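Local coordinates for RagB/SusD domain protein (Flavobacterium johnsoniae, PDB 5J5U) that binds chitin, probably as the SusD-like outer-membrane lipoprotein of a system that takes up and degrades this polysaccharide, at residues Tyr147-Phe150 / Phe151-Asp155; Asn175-Ile178 / Ser179-Lys182; Asp359-Lys362 / Lys363-Ala367. All coordinates share one frame; numbering follows the deposited sequence.

Contact 1: Tyr147-Phe150 / Phe151-Asp155; sequences YNSF and FKDLD
Tyr147 O accepts from Phe151 N, and three more i to i+4 bonds follow across the pair, the last from Leu154 N to Phe150 O, and Asp155 N on Phe151 O continues the series, so that 147-155 form regular alpha-helix in the middle of helix 143-160 of the SusD-like fold. The buried side of this turn is aromatic. Phe150 CD2 lies 4.1 Å above the plane of the Tyr147 ring, over its centre, while Phe151 comes to the edge of the same ring, with CE2 4.4 Å from Tyr147 CD2. Tyr147 is therefore met on a face by one phenylalanine and at its rim by the other. In Phe151, CG stands anti to the carbonyl carbon (chi1 -70°), which swings the ring back along the helix until CD2 is 3.1 Å from Tyr147 O. Leu154 likewise folds CG against Phe150 O. These groups pack into the protein against two neighbouring helices: Phe150 against Val109 and Ala112 of helix 98-119, Phe151 and Leu154 against Leu192 of helix 178-195. The Tyr147 hydroxyl is held by Asp117.

The more exposed side of the same two turns is polar. Ser149 OG and the Asp153 carboxylate stand 4.5 Å apart at OG and OD2, too far for direct bonding, and water bridges the space. One water donates to Asp153 OD2 and lies 3.2 Å from Ser149 OG. A second donates to the other carboxylate oxygen, Asp153 OD1, at 3.0 Å, but its link to Ser149 OG is weak, at 3.4 Å.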
loop_
_atom_site.group_PDB
_atom_site.type_symbol
_atom_site.label_atom_id
_atom_site.label_comp_id
_atom_site.label_asym_id
_atom_site.label_seq_id
_atom_site.Cartn_x
_atom_site.Cartn_y
_atom_site.Cartn_z
ATOM N N TYR A 147 2.444 9.736 -14.495
ATOM C CA TYR A 147 2.097 10.551 -13.341
ATOM C C TYR A 147 1.428 11.903 -13.688
ATOM O O TYR A 147 0.494 12.322 -12.982
ATOM C CB TYR A 147 3.345 10.779 -12.487
ATOM C CG TYR A 147 3.418 9.822 -11.328
ATOM C CD1 TYR A 147 3.735 8.467 -11.519
ATOM C CD2 TYR A 147 3.125 10.256 -10.041
ATOM C CE1 TYR A 147 3.799 7.590 -10.443
ATOM C CE2 TYR A 147 3.177 9.393 -8.973
ATOM C CZ TYR A 147 3.512 8.067 -9.172
ATOM O OH TYR A 147 3.532 7.249 -8.076
ATOM N N ASN A 148 1.907 12.593 -14.731
ATOM C CA ASN A 148 1.226 13.816 -15.192
ATOM C C ASN A 148 -0.204 13.485 -15.623
ATOM O O ASN A 148 -1.146 14.245 -15.368
ATOM C CB ASN A 148 1.968 14.486 -16.356
ATOM C CG ASN A 148 3.225 15.209 -15.909
ATOM O OD1 ASN A 148 3.323 15.644 -14.758
ATOM N ND2 ASN A 148 4.204 15.327 -16.811
ATOM N N SER A 149 -0.363 12.347 -16.287
ATOM C CA SER A 149 -1.685 11.899 -16.713
ATOM C C SER A 149 -2.581 11.567 -15.479
ATOM O O SER A 149 -3.783 11.908 -15.448
ATOM C CB SER A 149 -1.537 10.720 -17.678
ATOM O OG SER A 149 -2.755 10.056 -17.907
ATOM N N PHE A 150 -1.989 10.972 -14.443
ATOM C CA PHE A 150 -2.699 10.758 -13.163
ATOM C C PHE A 150 -3.233 12.079 -12.595
ATOM O O PHE A 150 -4.410 12.191 -12.224
ATOM C CB PHE A 150 -1.786 10.122 -12.100
ATOM C CG PHE A 150 -1.464 8.663 -12.324
ATOM C CD1 PHE A 150 -2.216 7.883 -13.183
ATOM C CD2 PHE A 150 -0.399 8.073 -11.649
ATOM C CE1 PHE A 150 -1.913 6.556 -13.372
ATOM C CE2 PHE A 150 -0.085 6.737 -11.847
ATOM C CZ PHE A 150 -0.846 5.978 -12.689
ATOM N N PHE A 151 -2.349 13.067 -12.496
ATOM C CA PHE A 151 -2.734 14.341 -11.916
ATOM C C PHE A 151 -3.854 14.960 -12.748
ATOM O O PHE A 151 -4.838 15.458 -12.191
ATOM C CB PHE A 151 -1.538 15.304 -11.820
ATOM C CG PHE A 151 -0.513 14.904 -10.800
ATOM C CD1 PHE A 151 -0.885 14.624 -9.491
ATOM C CD2 PHE A 151 0.831 14.780 -11.162
ATOM C CE1 PHE A 151 0.080 14.232 -8.535
ATOM C CE2 PHE A 151 1.790 14.397 -10.234
ATOM C CZ PHE A 151 1.409 14.116 -8.905
ATOM N N LYS A 152 -3.707 14.935 -14.073
ATOM C CA LYS A 152 -4.749 15.475 -14.946
ATOM C C LYS A 152 -6.117 14.809 -14.730
ATOM O O LYS A 152 -7.127 15.495 -14.527
ATOM C CB LYS A 152 -4.351 15.337 -16.414
ATOM C CG LYS A 152 -5.342 16.003 -17.361
ATOM C CD LYS A 152 -5.105 15.608 -18.823
ATOM C CE LYS A 152 -5.917 16.501 -19.756
ATOM N NZ LYS A 152 -5.700 16.246 -21.202
ATOM N N ASP A 153 -6.151 13.482 -14.753
ATOM C CA ASP A 153 -7.400 12.776 -14.546
ATOM C C ASP A 153 -8.016 13.029 -13.166
ATOM O O ASP A 153 -9.226 13.141 -13.058
ATOM C CB ASP A 153 -7.215 11.284 -14.736
ATOM C CG ASP A 153 -7.214 10.899 -16.176
ATOM O OD1 ASP A 153 -7.494 11.790 -16.998
ATOM O OD2 ASP A 153 -6.978 9.716 -16.487
ATOM N N LEU A 154 -7.211 13.066 -12.107
ATOM C CA LEU A 154 -7.764 13.325 -10.771
ATOM C C LEU A 154 -8.314 14.753 -10.628
ATOM O O LEU A 154 -9.399 14.969 -10.056
ATOM C CB LEU A 154 -6.714 13.060 -9.704
ATOM C CG LEU A 154 -6.300 11.590 -9.635
ATOM C CD1 LEU A 154 -5.068 11.407 -8.739
ATOM C CD2 LEU A 154 -7.472 10.720 -9.167
ATOM N N ASP A 155 -7.568 15.721 -11.152
ATOM C CA ASP A 155 -8.023 17.105 -11.178
ATOM C C ASP A 155 -9.380 17.232 -11.891
ATOM O O ASP A 155 -10.419 17.636 -11.297
ATOM C CB ASP A 155 -6.971 17.961 -11.865
ATOM C CG ASP A 155 -7.366 19.408 -11.951
ATOM O OD1 ASP A 155 -6.995 20.179 -11.036
ATOM O OD2 ASP A 155 -8.056 19.766 -12.935
HETATM O O HOH W 1 -4.581 8.476 -15.837
HETATM O O HOH W 2 -5.279 12.028 -18.941
#

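Contact 2: Asn175-Ile178 / Ser179-Lys182; sequences NGDI and SKWK
An N-cap opens helix 178-195: Asp177 stands right before the first turn and accepts from amides of that turn, which lack a preceding helical carbonyl. Asp177 OD1 accepts from Ser179 N at 2.7 Å, an Asx-turn bond that reaches the anti side of the carboxylate and lies 31° out of its plane. Lys180 N also points to Asp177 OD1, but weakly, at 3.5 Å. With CG anti to the backbone N (chi1 179°), the carboxylate is carried forward over the helix start. There it would also be stabilised by the positive end of the helix dipole, probably favouring the charged form. Ser179 OG also lies against Asp177 OD1, but so close as modelled that the details of this bond are doubtful.

The Asp177 backbone carbonyl shares in the first turn through weak bonds from Lys180 N and Trp181 N. It also lies near the plane of the indole, at its edge, where Trp181 CD1 is 3.2 Å from Asp177 O. The indole nitrogen bonds elsewhere, to Asp171, and the ring packs on Val103 and Met107 of helix 98-119 and edge-to-face on Tyr174. Lys180 crosses the Asp177 side chain at about a right angle, its CG 3.9 Å from OD2, before its amine leads on to a salt bridge with Asp222. The first i to i+4 bond that is not weak is Lys182 N to Ile178 O, 2.9 Å, and the Lys182 side chain starts along the same carbonyl, with CG 3.4 Å from Ile178 O.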
loop_
_atom_site.group_PDB
_atom_site.type_symbol
_atom_site.label_atom_id
_atom_site.label_comp_id
_atom_site.label_asym_id
_atom_site.label_seq_id
_atom_site.Cartn_x
_atom_site.Cartn_y
_atom_site.Cartn_z
ATOM N N ASN A 175 -21.069 3.215 -2.312
ATOM C CA ASN A 175 -22.468 3.190 -2.750
ATOM C C ASN A 175 -22.858 4.443 -3.521
ATOM O O ASN A 175 -23.951 4.973 -3.315
ATOM C CB ASN A 175 -23.426 3.039 -1.560
ATOM C CG ASN A 175 -23.280 1.725 -0.850
ATOM O OD1 ASN A 175 -23.334 0.653 -1.460
ATOM N ND2 ASN A 175 -23.087 1.794 0.458
ATOM N N GLY A 176 -21.950 4.929 -4.368
ATOM C CA GLY A 176 -22.230 6.010 -5.302
ATOM C C GLY A 176 -22.254 7.426 -4.742
ATOM O O GLY A 176 -22.543 8.375 -5.470
ATOM N N ASP A 177 -21.924 7.596 -3.469
ATOM C CA ASP A 177 -21.848 8.946 -2.923
ATOM C C ASP A 177 -20.722 9.677 -3.629
ATOM O O ASP A 177 -19.559 9.346 -3.438
ATOM C CB ASP A 177 -21.622 8.917 -1.404
ATOM C CG ASP A 177 -21.519 10.330 -0.779
ATOM O OD1 ASP A 177 -21.368 11.335 -1.511
ATOM O OD2 ASP A 177 -21.574 10.447 0.466
ATOM N N ILE A 178 -21.056 10.659 -4.462
ATOM C CA ILE A 178 -20.016 11.350 -5.223
ATOM C C ILE A 178 -19.159 12.246 -4.332
ATOM O O ILE A 178 -18.004 12.510 -4.661
ATOM C CB ILE A 178 -20.583 12.199 -6.405
ATOM C CG1 ILE A 178 -21.314 13.451 -5.914
ATOM C CG2 ILE A 178 -21.472 11.359 -7.307
ATOM C CD1 ILE A 178 -21.626 14.441 -7.033
ATOM N N SER A 179 -19.701 12.681 -3.196
ATOM C CA SER A 179 -18.949 13.530 -2.275
ATOM C C SER A 179 -17.734 12.789 -1.725
ATOM O O SER A 179 -16.696 13.385 -1.440
ATOM C CB SER A 179 -19.829 13.994 -1.116
ATOM O OG SER A 179 -20.180 12.905 -0.274
ATOM N N LYS A 180 -17.877 11.486 -1.538
ATOM C CA LYS A 180 -16.761 10.687 -1.059
ATOM C C LYS A 180 -15.787 10.449 -2.218
ATOM O O LYS A 180 -14.567 10.436 -2.036
ATOM C CB LYS A 180 -17.259 9.373 -0.443
ATOM C CG LYS A 180 -17.810 9.535 0.984
ATOM C CD LYS A 180 -18.262 8.194 1.554
ATOM C CE LYS A 180 -18.541 8.254 3.044
ATOM N NZ LYS A 180 -17.458 8.974 3.749
ATOM N N TRP A 181 -16.327 10.306 -3.420
ATOM C CA TRP A 181 -15.467 10.113 -4.568
ATOM C C TRP A 181 -14.579 11.335 -4.814
ATOM O O TRP A 181 -13.408 11.197 -5.199
ATOM C CB TRP A 181 -16.294 9.771 -5.806
ATOM C CG TRP A 181 -16.619 8.313 -5.857
ATOM C CD1 TRP A 181 -17.801 7.720 -5.519
ATOM C CD2 TRP A 181 -15.723 7.253 -6.204
ATOM N NE1 TRP A 181 -17.707 6.360 -5.665
ATOM C CE2 TRP A 181 -16.441 6.045 -6.081
ATOM C CE3 TRP A 181 -14.389 7.207 -6.609
ATOM C CZ2 TRP A 181 -15.868 4.803 -6.356
ATOM C CZ3 TRP A 181 -13.820 5.974 -6.892
ATOM C CH2 TRP A 181 -14.556 4.788 -6.767
ATOM N N LYS A 182 -15.111 12.527 -4.552
ATOM C CA LYS A 182 -14.303 13.742 -4.683
ATOM C C LYS A 182 -13.082 13.692 -3.773
ATOM O O LYS A 182 -11.936 13.834 -4.231
ATOM C CB LYS A 182 -15.140 14.984 -4.376
ATOM C CG LYS A 182 -16.166 15.291 -5.458
ATOM C CD LYS A 182 -17.014 16.511 -5.135
ATOM C CE LYS A 182 -17.706 17.017 -6.400
ATOM N NZ LYS A 182 -17.071 18.252 -6.982
#

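Contact 3: Asp359-Lys362 / Lys363-Ala367; sequences DFYK and KGVEA
Val365 rests a methyl on the face of the Tyr361 ring, one turn earlier in helix 357-371 of this largely alpha-helical SusD-like protein. The contact is a CH-pi interaction: CG2 lies 4.1 Å from the centroid of the Tyr361 ring and 14° off the ring normal, displaced slightly toward the CE2-CZ rim. Tyr361 extends its ring forward along the helix because CG is anti to the backbone N (chi1 -179°). The same methyl also lies near the backbone, with Val365 CG2 3.4 Å from Tyr361 O, the carbonyl that accepts from Val365 N. That backbone bond belongs to an unbroken i to i+4 series running from Lys363 N on Asp359 O to Glu366 N on Lys362 O.

Farther out, Gln406 of helix 399-410 touches both Tyr361 and Val365, and Ile403 adds to the cover of Tyr361. Val389 of helix 382-391 meets Val365 and Lys362. Glu366 reaches along the helix to a salt bridge with Lys370. On the exposed flank the extended Lys363 chain runs back over the preceding turn, its CG 3.3 Å from Asp359 O.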
loop_
_atom_site.group_PDB
_atom_site.type_symbol
_atom_site.label_atom_id
_atom_site.label_comp_id
_atom_site.label_asym_id
_atom_site.label_seq_id
_atom_site.Cartn_x
_atom_site.Cartn_y
_atom_site.Cartn_z
ATOM N N ASP A 359 0.324 18.968 14.272
ATOM C CA ASP A 359 -1.101 18.733 14.454
ATOM C C ASP A 359 -1.636 17.718 13.434
ATOM O O ASP A 359 -2.398 16.799 13.777
ATOM C CB ASP A 359 -1.856 20.059 14.320
ATOM C CG ASP A 359 -1.680 20.963 15.536
ATOM O OD1 ASP A 359 -1.968 20.523 16.674
ATOM O OD2 ASP A 359 -1.221 22.112 15.354
ATOM N N PHE A 360 -1.194 17.864 12.188
ATOM C CA PHE A 360 -1.470 16.881 11.143
ATOM C C PHE A 360 -0.971 15.488 11.554
ATOM O O PHE A 360 -1.669 14.495 11.409
ATOM C CB PHE A 360 -0.795 17.292 9.832
ATOM C CG PHE A 360 -1.557 18.314 9.028
ATOM C CD1 PHE A 360 -2.902 18.127 8.732
ATOM C CD2 PHE A 360 -0.912 19.444 8.533
ATOM C CE1 PHE A 360 -3.597 19.050 7.971
ATOM C CE2 PHE A 360 -1.595 20.371 7.772
ATOM C CZ PHE A 360 -2.946 20.177 7.496
ATOM N N TYR A 361 0.244 15.448 12.084
ATOM C CA TYR A 361 0.860 14.217 12.555
ATOM C C TYR A 361 0.007 13.545 13.629
ATOM O O TYR A 361 -0.272 12.332 13.551
ATOM C CB TYR A 361 2.253 14.519 13.088
ATOM C CG TYR A 361 3.016 13.323 13.597
ATOM C CD1 TYR A 361 3.601 12.420 12.717
ATOM C CD2 TYR A 361 3.199 13.123 14.964
ATOM C CE1 TYR A 361 4.320 11.334 13.187
ATOM C CE2 TYR A 361 3.910 12.049 15.443
ATOM C CZ TYR A 361 4.468 11.154 14.557
ATOM O OH TYR A 361 5.184 10.085 15.054
ATOM N N LYS A 362 -0.403 14.330 14.625
ATOM C CA LYS A 362 -1.197 13.808 15.731
ATOM C C LYS A 362 -2.496 13.220 15.218
ATOM O O LYS A 362 -2.880 12.100 15.595
ATOM C CB LYS A 362 -1.485 14.912 16.745
ATOM C CG LYS A 362 -0.265 15.349 17.548
ATOM C CD LYS A 362 -0.552 16.588 18.387
ATOM C CE LYS A 362 0.597 16.899 19.319
ATOM N NZ LYS A 362 0.228 18.001 20.250
ATOM N N LYS A 363 -3.154 13.964 14.331
ATOM C CA LYS A 363 -4.421 13.507 13.767
ATOM C C LYS A 363 -4.220 12.214 12.966
ATOM O O LYS A 363 -5.067 11.309 12.989
ATOM C CB LYS A 363 -5.031 14.593 12.870
ATOM C CG LYS A 363 -5.532 15.827 13.618
ATOM C CD LYS A 363 -5.943 16.950 12.661
ATOM C CE LYS A 363 -6.138 18.272 13.405
ATOM N NZ LYS A 363 -6.464 19.424 12.509
ATOM N N GLY A 364 -3.076 12.117 12.292
ATOM C CA GLY A 364 -2.738 10.917 11.542
ATOM C C GLY A 364 -2.562 9.690 12.430
ATOM O O GLY A 364 -3.112 8.625 12.142
ATOM N N VAL A 365 -1.784 9.830 13.503
ATOM C CA VAL A 365 -1.548 8.709 14.406
ATOM C C VAL A 365 -2.845 8.231 15.059
ATOM O O VAL A 365 -3.100 7.014 15.167
ATOM C CB VAL A 365 -0.526 9.059 15.499
ATOM C CG1 VAL A 365 -0.379 7.891 16.446
ATOM C CG2 VAL A 365 0.823 9.416 14.881
ATOM N N GLU A 366 -3.672 9.178 15.492
ATOM C CA GLU A 366 -4.943 8.787 16.095
ATOM C C GLU A 366 -5.828 8.072 15.073
ATOM O O GLU A 366 -6.455 7.036 15.367
ATOM C CB GLU A 366 -5.677 10.009 16.662
ATOM C CG GLU A 366 -7.148 9.746 16.972
ATOM C CD GLU A 366 -7.762 10.753 17.933
ATOM O OE1 GLU A 366 -7.129 11.796 18.221
ATOM O OE2 GLU A 366 -8.887 10.486 18.407
ATOM N N ALA A 367 -5.860 8.607 13.857
ATOM C CA ALA A 367 -6.665 7.996 12.804
ATOM C C ALA A 367 -6.194 6.567 12.461
ATOM O O ALA A 367 -7.003 5.685 12.150
ATOM C CB ALA A 367 -6.646 8.871 11.582
#

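How the contacts relate
From the N terminus, the three contacts come in series, and none nests in or crosses another. Each is local, its two segments being continuous in the chain, so none closes a long loop. Contact 1 lies within helix 143-160, and contact 2 begins the next helix, 178-195, after the connecting loop; their centres are about 19 Å apart. The two helices pack together, and both lean on helix 98-119, so both contacts help tie helices 98-119, 143-160 and 178-195 together. Contact 3 comes much later, in helix 357-371, where its side chains pack on helices 337-349, 382-391 and 399-410. Its nearest atoms are about 17 Å from contact 1 and 13 Å from contact 2.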